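Local coordinates for YrdC-like domain-containing protein (Streptococcus mutans, PDB 3L7V), which is not functionally characterised but may bind double-stranded RNA and take part in tRNA modification, at residues V61-V66 with I215-Y220; T110-A115 with I250-A255. All blocks are in the same frame, centred on the assembly; numbering follows the deposited sequence.

Contact 1: residues V61-V66 with I215-Y220. With SO4 (sulfate ion), chain D.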
ATOM      1  N   VAL A  61      12.713  -2.025   7.399  1.00 22.03           N
ATOM      2  CA  VAL A  61      12.743  -2.044   5.937  1.00 15.99           C
ATOM      3  C   VAL A  61      12.400  -3.462   5.475  1.00 22.98           C
ATOM      4  O   VAL A  61      12.813  -4.426   6.120  1.00 22.10           O
ATOM      5  CB  VAL A  61      14.107  -1.570   5.362  1.00 30.10           C
ATOM      6  CG1 VAL A  61      14.320  -2.123   3.960  1.00 22.43           C
ATOM      7  CG2 VAL A  61      14.194  -0.029   5.349  1.00 19.92           C
ATOM      8  N   CYS A  62      11.643  -3.579   4.374  1.00 23.53           N
ATOM      9  CA  CYS A  62      11.025  -4.843   3.956  1.00 17.28           C
ATOM     10  C   CYS A  62      10.830  -4.934   2.437  1.00 15.43           C
ATOM     11  O   CYS A  62      10.389  -3.968   1.818  1.00 17.12           O
ATOM     12  CB  CYS A  62       9.667  -4.984   4.665  1.00 25.27           C
ATOM     13  SG  CYS A  62       8.645  -6.450   4.294  1.00 32.78           S
ATOM     14  N   PRO A  63      11.126  -6.111   1.838  1.00 16.63           N
ATOM     15  CA  PRO A  63      11.049  -6.356   0.391  1.00 23.28           C
ATOM     16  C   PRO A  63       9.610  -6.382  -0.104  1.00 22.73           C
ATOM     17  O   PRO A  63       8.724  -6.787   0.646  1.00 27.59           O
ATOM     18  CB  PRO A  63      11.633  -7.774   0.225  1.00 18.14           C
ATOM     19  CG  PRO A  63      12.114  -8.189   1.558  1.00 24.51           C
ATOM     20  CD  PRO A  63      11.398  -7.353   2.574  1.00 21.11           C
ATOM     21  N   THR A  64       9.385  -5.966  -1.347  1.00 17.64           N
ATOM     22  CA  THR A  64       8.082  -6.119  -1.997  1.00 19.14           C
ATOM     23  C   THR A  64       8.274  -6.660  -3.408  1.00 17.59           C
ATOM     24  O   THR A  64       9.408  -6.858  -3.840  1.00 17.28           O
ATOM     25  CB  THR A  64       7.338  -4.784  -2.100  1.00 23.22           C
ATOM     26  OG1 THR A  64       8.004  -3.949  -3.056  1.00 23.90           O
ATOM     27  CG2 THR A  64       7.307  -4.088  -0.758  1.00 24.75           C
ATOM     28  N   LYS A  65       7.166  -6.874  -4.126  1.00 13.48           N
ATOM     29  CA  LYS A  65       7.195  -7.307  -5.529  1.00 16.15           C
ATOM     30  C   LYS A  65       7.959  -6.338  -6.458  1.00 23.26           C
ATOM     31  O   LYS A  65       8.539  -6.765  -7.460  1.00 24.11           O
ATOM     32  CB  LYS A  65       5.766  -7.504  -6.081  1.00 13.38           C
ATOM     33  CG  LYS A  65       5.040  -8.782  -5.651  1.00 14.86           C
ATOM     34  CD  LYS A  65       3.614  -8.858  -6.249  1.00 11.83           C
ATOM     35  CE  LYS A  65       2.876 -10.114  -5.797  1.00 17.06           C
ATOM     36  NZ  LYS A  65       1.444 -10.144  -6.248  1.00 17.34           N
ATOM     37  N   VAL A  66       7.939  -5.037  -6.150  1.00 19.36           N
ATOM     38  CA  VAL A  66       8.651  -4.059  -6.987  1.00 17.23           C
ATOM     39  C   VAL A  66       9.854  -3.331  -6.313  1.00 23.10           C
ATOM     40  O   VAL A  66      10.399  -2.384  -6.882  1.00 28.28           O
ATOM     41  CB  VAL A  66       7.690  -3.000  -7.584  1.00 20.94           C
ATOM     42  CG1 VAL A  66       6.655  -3.653  -8.489  1.00 19.51           C
ATOM     43  CG2 VAL A  66       7.016  -2.221  -6.470  1.00 20.96           C
ATOM     44  N   ILE A 215      15.313  -6.226   6.290  1.00 19.34           N
ATOM     45  CA  ILE A 215      15.110  -7.571   5.778  1.00 18.38           C
ATOM     46  C   ILE A 215      15.476  -7.606   4.291  1.00 22.81           C
ATOM     47  O   ILE A 215      14.924  -6.831   3.506  1.00 25.44           O
ATOM     48  CB  ILE A 215      13.646  -8.021   5.999  1.00 21.32           C
ATOM     49  CG1 ILE A 215      13.328  -8.109   7.497  1.00 26.12           C
ATOM     50  CG2 ILE A 215      13.367  -9.334   5.306  1.00 17.13           C
ATOM     51  CD1 ILE A 215      11.816  -8.018   7.830  1.00 26.59           C
ATOM     52  N   GLU A 216      16.409  -8.493   3.923  1.00 26.26           N
ATOM     53  CA  GLU A 216      16.936  -8.606   2.549  1.00 26.90           C
ATOM     54  C   GLU A 216      16.351  -9.785   1.753  1.00 23.51           C
ATOM     55  O   GLU A 216      16.121 -10.854   2.320  1.00 21.38           O
ATOM     56  CB  GLU A 216      18.467  -8.749   2.565  1.00 25.24           C
ATOM     57  CG  GLU A 216      19.207  -7.623   3.292  1.00 31.54           C
ATOM     58  CD  GLU A 216      20.725  -7.651   3.076  1.00 34.25           C
ATOM     59  OE1 GLU A 216      21.222  -8.485   2.286  1.00 37.94           O
ATOM     60  OE2 GLU A 216      21.423  -6.824   3.696  1.00 31.27           O
ATOM     61  N   ALA A 217      16.133  -9.579   0.447  1.00 18.59           N
ATOM     62  CA  ALA A 217      15.676 -10.623  -0.489  1.00 18.36           C
ATOM     63  C   ALA A 217      15.778 -10.182  -1.962  1.00 22.47           C
ATOM     64  O   ALA A 217      14.804 -10.280  -2.708  1.00 20.01           O
ATOM     65  CB  ALA A 217      14.241 -11.066  -0.173  1.00 17.79           C
ATOM     66  N   ASP A 218      16.956  -9.701  -2.370  1.00 21.31           N
ATOM     67  CA  ASP A 218      17.202  -9.228  -3.738  1.00 21.64           C
ATOM     68  C   ASP A 218      16.752 -10.220  -4.826  1.00 27.08           C
ATOM     69  O   ASP A 218      16.225  -9.811  -5.862  1.00 25.89           O
ATOM     70  CB  ASP A 218      18.692  -8.897  -3.936  1.00 21.66           C
ATOM     71  CG  ASP A 218      19.103  -7.555  -3.314  1.00 33.56           C
ATOM     72  OD1 ASP A 218      18.250  -6.834  -2.743  1.00 30.36           O
ATOM     73  OD2 ASP A 218      20.304  -7.220  -3.404  1.00 38.19           O
ATOM     74  N   ASP A 219      16.989 -11.512  -4.594  1.00 19.59           N
ATOM     75  CA  ASP A 219      16.587 -12.572  -5.523  1.00 26.59           C
ATOM     76  C   ASP A 219      15.058 -12.686  -5.711  1.00 32.84           C
ATOM     77  O   ASP A 219      14.583 -12.930  -6.821  1.00 31.50           O
ATOM     78  CB  ASP A 219      17.171 -13.929  -5.092  1.00 22.50           C
ATOM     79  N   TYR A 220      14.299 -12.523  -4.627  1.00 27.01           N
ATOM     80  CA  TYR A 220      12.839 -12.438  -4.706  1.00 26.26           C
ATOM     81  C   TYR A 220      12.343 -11.321  -5.657  1.00 29.41           C
ATOM     82  O   TYR A 220      11.437 -11.532  -6.479  1.00 24.14           O
ATOM     83  CB  TYR A 220      12.243 -12.220  -3.311  1.00 25.53           C
ATOM     84  CG  TYR A 220      10.754 -11.990  -3.331  1.00 25.46           C
ATOM     85  CD1 TYR A 220       9.878 -13.047  -3.525  1.00 22.16           C
ATOM     86  CD2 TYR A 220      10.223 -10.716  -3.183  1.00 30.72           C
ATOM     87  CE1 TYR A 220       8.514 -12.845  -3.555  1.00 26.80           C
ATOM     88  CE2 TYR A 220       8.854 -10.501  -3.215  1.00 32.54           C
ATOM     89  CZ  TYR A 220       8.003 -11.571  -3.400  1.00 32.67           C
ATOM     90  OH  TYR A 220       6.635 -11.378  -3.430  1.00 36.92           O
TER
HETATM   91  S   SO4 D 264      19.489 -12.162  -1.301  1.00 51.64           S
HETATM   92  O1  SO4 D 264      18.718 -13.017  -0.403  1.00 55.12           O
HETATM   93  O2  SO4 D 264      19.269 -10.768  -0.913  1.00 44.76           O
HETATM   94  O3  SO4 D 264      20.911 -12.489  -1.192  1.00 58.00           O
HETATM   95  O4  SO4 D 264      19.059 -12.391  -2.680  1.00 47.86           O
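Two neighbouring parallel strands hold together through their backbones at V61 and I215: the amide N of I215 donates to the carbonyl O of V61 over 3.1 Å, nearly straight at 167°, although it reaches that oxygen from above the carbonyl plane. V61 is also bonded to L213, as expected of parallel pairing, and E216 turns its backbone the other way, to I39 and W41.

Where the backbones separate, apolar packing takes over. The side chains of P63 and I215 cross at about a right angle, P63 CD 3.9 Å from I215 CG2. With chi1 at -64°, I215 sets CG2 anti to its own backbone N, and this is the branch that meets the proline. On its next corner, P63 CG rests 4.0 Å from A217 CB, the methyl of the residue in the N-cap position of helix 218-223.

This is the strand-to-helix turn at one side of the mixed sheet of a YrdC-like domain, strand 213-216 running between 37-40 and 59-64. Y68, from the adjoining strand 67-72, packs on P63 and through its hydroxyl bonds to A217 N and D218 OD1.

Beyond the turn, Y220 turns its ring edge to the backbone of T64 and K65, with T64 O 3.7 Å from Y220 CE2, and K65 CG comes within 3.8 Å of Y220 OH. The K65 chain then runs on, extended, to a salt bridge with D124; W41 meets the Y220 ring edge-to-face.

Anion binding occupies the helix start. A sulfate, probably from the crystallisation liquor, accepts from D218 N through O2 (2.9 Å) and from D219 N through O4 (3.0 Å), with H40 as a further partner; the helix dipole would probably favour a negative charge there.

Contact 2: residues T110-A115 with I250-A255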
ATOM      1  N   THR A 110     -18.664   0.078  -2.899  1.00 25.32           N
ATOM      2  CA  THR A 110     -19.874  -0.338  -3.635  1.00 25.59           C
ATOM      3  C   THR A 110     -19.734  -1.802  -4.076  1.00 29.22           C
ATOM      4  O   THR A 110     -18.643  -2.376  -3.986  1.00 25.82           O
ATOM      5  CB  THR A 110     -20.124   0.513  -4.892  1.00 20.94           C
ATOM      6  OG1 THR A 110     -19.027   0.366  -5.798  1.00 21.78           O
ATOM      7  CG2 THR A 110     -20.298   1.980  -4.536  1.00 23.31           C
ATOM      8  N   PRO A 111     -20.830  -2.421  -4.557  1.00 28.49           N
ATOM      9  CA  PRO A 111     -20.661  -3.823  -4.966  1.00 18.59           C
ATOM     10  C   PRO A 111     -19.703  -4.009  -6.151  1.00 13.97           C
ATOM     11  O   PRO A 111     -18.983  -5.003  -6.168  1.00 20.52           O
ATOM     12  CB  PRO A 111     -22.095  -4.268  -5.308  1.00 26.94           C
ATOM     13  CG  PRO A 111     -22.977  -3.353  -4.491  1.00 29.49           C
ATOM     14  CD  PRO A 111     -22.251  -2.025  -4.515  1.00 31.58           C
ATOM     15  N   GLU A 112     -19.692  -3.093  -7.118  1.00 11.71           N
ATOM     16  CA  GLU A 112     -18.697  -3.129  -8.201  1.00 15.74           C
ATOM     17  C   GLU A 112     -17.240  -3.024  -7.680  1.00 22.15           C
ATOM     18  O   GLU A 112     -16.367  -3.786  -8.088  1.00 18.29           O
ATOM     19  CB  GLU A 112     -18.963  -2.019  -9.226  1.00 20.32           C
ATOM     20  CG  GLU A 112     -20.148  -2.272 -10.156  1.00 34.36           C
ATOM     21  CD  GLU A 112     -20.632  -1.019 -10.903  1.00 39.49           C
ATOM     22  OE1 GLU A 112     -20.568   0.105 -10.345  1.00 34.20           O
ATOM     23  OE2 GLU A 112     -21.093  -1.169 -12.055  1.00 46.55           O
ATOM     24  N   ILE A 113     -16.979  -2.073  -6.787  1.00 16.67           N
ATOM     25  CA  ILE A 113     -15.619  -1.876  -6.280  1.00 16.73           C
ATOM     26  C   ILE A 113     -15.168  -3.099  -5.492  1.00 25.13           C
ATOM     27  O   ILE A 113     -14.040  -3.584  -5.683  1.00 24.01           O
ATOM     28  CB  ILE A 113     -15.483  -0.591  -5.423  1.00 16.35           C
ATOM     29  CG1 ILE A 113     -15.671   0.651  -6.300  1.00 17.92           C
ATOM     30  CG2 ILE A 113     -14.112  -0.541  -4.755  1.00 20.67           C
ATOM     31  CD1 ILE A 113     -16.026   1.910  -5.557  1.00  4.14           C
ATOM     32  N   ASP A 114     -16.048  -3.596  -4.616  1.00 22.55           N
ATOM     33  CA  ASP A 114     -15.789  -4.827  -3.864  1.00 17.11           C
ATOM     34  C   ASP A 114     -15.418  -5.992  -4.798  1.00 21.19           C
ATOM     35  O   ASP A 114     -14.429  -6.683  -4.565  1.00 16.46           O
ATOM     36  CB  ASP A 114     -16.999  -5.202  -2.991  1.00 19.96           C
ATOM     37  CG  ASP A 114     -16.740  -6.445  -2.093  1.00 43.31           C
ATOM     38  OD1 ASP A 114     -15.994  -7.362  -2.501  1.00 43.63           O
ATOM     39  OD2 ASP A 114     -17.302  -6.515  -0.976  1.00 42.75           O
ATOM     40  N   ALA A 115     -16.221  -6.194  -5.846  1.00 22.51           N
ATOM     41  CA  ALA A 115     -15.988  -7.224  -6.862  1.00 18.44           C
ATOM     42  C   ALA A 115     -14.681  -7.018  -7.652  1.00 18.99           C
ATOM     43  O   ALA A 115     -14.005  -7.990  -8.008  1.00 15.62           O
ATOM     44  CB  ALA A 115     -17.180  -7.287  -7.835  1.00  6.96           C
ATOM     45  N   ILE A 250     -17.302   7.410  -5.742  1.00 23.21           N
ATOM     46  CA  ILE A 250     -17.972   7.402  -7.058  1.00 23.11           C
ATOM     47  C   ILE A 250     -19.268   6.591  -6.993  1.00 26.40           C
ATOM     48  O   ILE A 250     -19.399   5.693  -6.151  1.00 28.13           O
ATOM     49  CB  ILE A 250     -17.084   6.773  -8.162  1.00 20.84           C
ATOM     50  CG1 ILE A 250     -16.784   5.308  -7.820  1.00 21.18           C
ATOM     51  CG2 ILE A 250     -15.800   7.604  -8.385  1.00 14.13           C
ATOM     52  CD1 ILE A 250     -16.073   4.526  -8.905  1.00 24.18           C
ATOM     53  N   PRO A 251     -20.235   6.901  -7.880  1.00 25.99           N
ATOM     54  CA  PRO A 251     -21.527   6.197  -7.945  1.00 24.48           C
ATOM     55  C   PRO A 251     -21.432   4.781  -8.501  1.00 24.93           C
ATOM     56  O   PRO A 251     -20.477   4.465  -9.221  1.00 22.48           O
ATOM     57  CB  PRO A 251     -22.349   7.055  -8.923  1.00 32.03           C
ATOM     58  CG  PRO A 251     -21.659   8.361  -8.989  1.00 33.08           C
ATOM     59  CD  PRO A 251     -20.209   8.077  -8.760  1.00 28.60           C
ATOM     60  N   GLN A 252     -22.417   3.949  -8.162  1.00 26.76           N
ATOM     61  CA  GLN A 252     -22.629   2.656  -8.812  1.00 31.83           C
ATOM     62  C   GLN A 252     -23.082   2.869 -10.241  1.00 30.32           C
ATOM     63  O   GLN A 252     -24.003   3.638 -10.485  1.00 30.23           O
ATOM     64  CB  GLN A 252     -23.721   1.851  -8.098  1.00 35.65           C
ATOM     65  CG  GLN A 252     -23.234   0.784  -7.141  1.00 40.71           C
ATOM     66  CD  GLN A 252     -22.821  -0.511  -7.833  1.00 41.40           C
ATOM     67  OE1 GLN A 252     -23.630  -1.183  -8.479  1.00 46.15           O
ATOM     68  NE2 GLN A 252     -21.560  -0.876  -7.674  1.00 34.56           N
ATOM     69  N   GLN A 253     -22.458   2.161 -11.178  1.00 29.71           N
ATOM     70  CA  GLN A 253     -22.848   2.248 -12.583  1.00 27.61           C
ATOM     71  C   GLN A 253     -23.997   1.295 -12.961  1.00 27.19           C
ATOM     72  O   GLN A 253     -25.099   1.739 -13.255  1.00 25.15           O
ATOM     73  CB  GLN A 253     -21.626   2.056 -13.508  1.00 23.42           C
ATOM     74  CG  GLN A 253     -20.640   3.230 -13.438  1.00 29.25           C
ATOM     75  CD  GLN A 253     -19.418   3.064 -14.326  1.00 24.07           C
ATOM     76  OE1 GLN A 253     -19.499   2.499 -15.414  1.00 19.99           O
ATOM     77  NE2 GLN A 253     -18.274   3.568 -13.861  1.00 20.24           N
ATOM     78  N   GLY A 254     -23.738  -0.008 -12.961  1.00 19.36           N
ATOM     79  CA  GLY A 254     -24.726  -0.967 -13.430  1.00 17.74           C
ATOM     80  C   GLY A 254     -24.316  -1.515 -14.782  1.00 19.83           C
ATOM     81  O   GLY A 254     -23.884  -0.765 -15.654  1.00 24.37           O
ATOM     82  N   ALA A 255     -24.444  -2.825 -14.947  1.00 18.71           N
ATOM     83  CA  ALA A 255     -23.999  -3.523 -16.154  1.00 19.50           C
ATOM     84  C   ALA A 255     -24.631  -3.029 -17.459  1.00 22.88           C
ATOM     85  O   ALA A 255     -24.095  -3.271 -18.534  1.00 26.97           O
ATOM     86  CB  ALA A 255     -24.208  -5.021 -16.002  1.00 21.48           C
TER
HETATM   87  O   HOH W   1     -18.759   1.868  -8.694  1.00 27.00           O
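E112 extends from the first turn of helix 111-123 and presents its carboxylate to two consecutive backbone amides, those of Q253 and G254. Q253 N donates to E112 OE1 over 2.9 Å, nearly straight, on the syn side and nearer the carboxylate plane than the other donor. G254 N reaches E112 OE2 at 3.0 Å from above the carboxylate plane, 39° out of it. E112 CG lies anti to the carbonyl carbon of its own residue (chi1 -75°), and the extended chain beyond it carries both oxygens to the loop; the paired bonds restrict rotation of the carboxylate.

Q252 approaches E112 from the opposite direction, bent at chi2, its amide plane turned 53° from the carboxylate. As modelled, Q252 NE2 lies 3.0 Å from E112 N, two donors facing each other without a bond, so the orientation of this amide is doubtful. The bent chain passes T110 in the reverse sense, Q252 CG 3.8 Å from T110 CB. Q253 CB lies 3.6 Å from E112 OE2, and the rest of that side chain leads away, its NE2 bonding to S286 O.

The contact joins a capped helix N terminus to the loop between strands 239-241 and 265-268. T110 holds the N-cap position, and its OG1 accepts a weak bond from I113 N. A water links this cap to the loop, accepting from T110 OG1 and donating to E112 OE1 and P251 O, so OE1 receives both a loop amide and the water.

The positive phi of G254 belongs to a backbone shape that by itself calls for glycine, since a CB would be jammed against the preceding carbonyl O. The apolar part of the contact is I113 with I250: they cross obliquely, I113 CD1 lying 4.2 Å from I250 CG1, with P264 packing on I250.

Followed from the N terminus, the chain enters contact 1 on strand 59-64 and reaches helix 111-123, the first half of contact 2, before returning to contact 1 at 215-220. That return closes a loop of 148 intervening residues. The second half of contact 2, 250-255, comes later still and closes one of 134, so the two closures cross rather than nest. Contact 1 joins strands 59-64 and 213-216 and the start of helix 218-223, which follows the second of them; contact 2 fastens the loop between strands 239-241 and 265-268 to a helix start. They lie on opposite sides of the chain's centre, their own centres 34 Å apart and their nearest atoms about 16 Å apart.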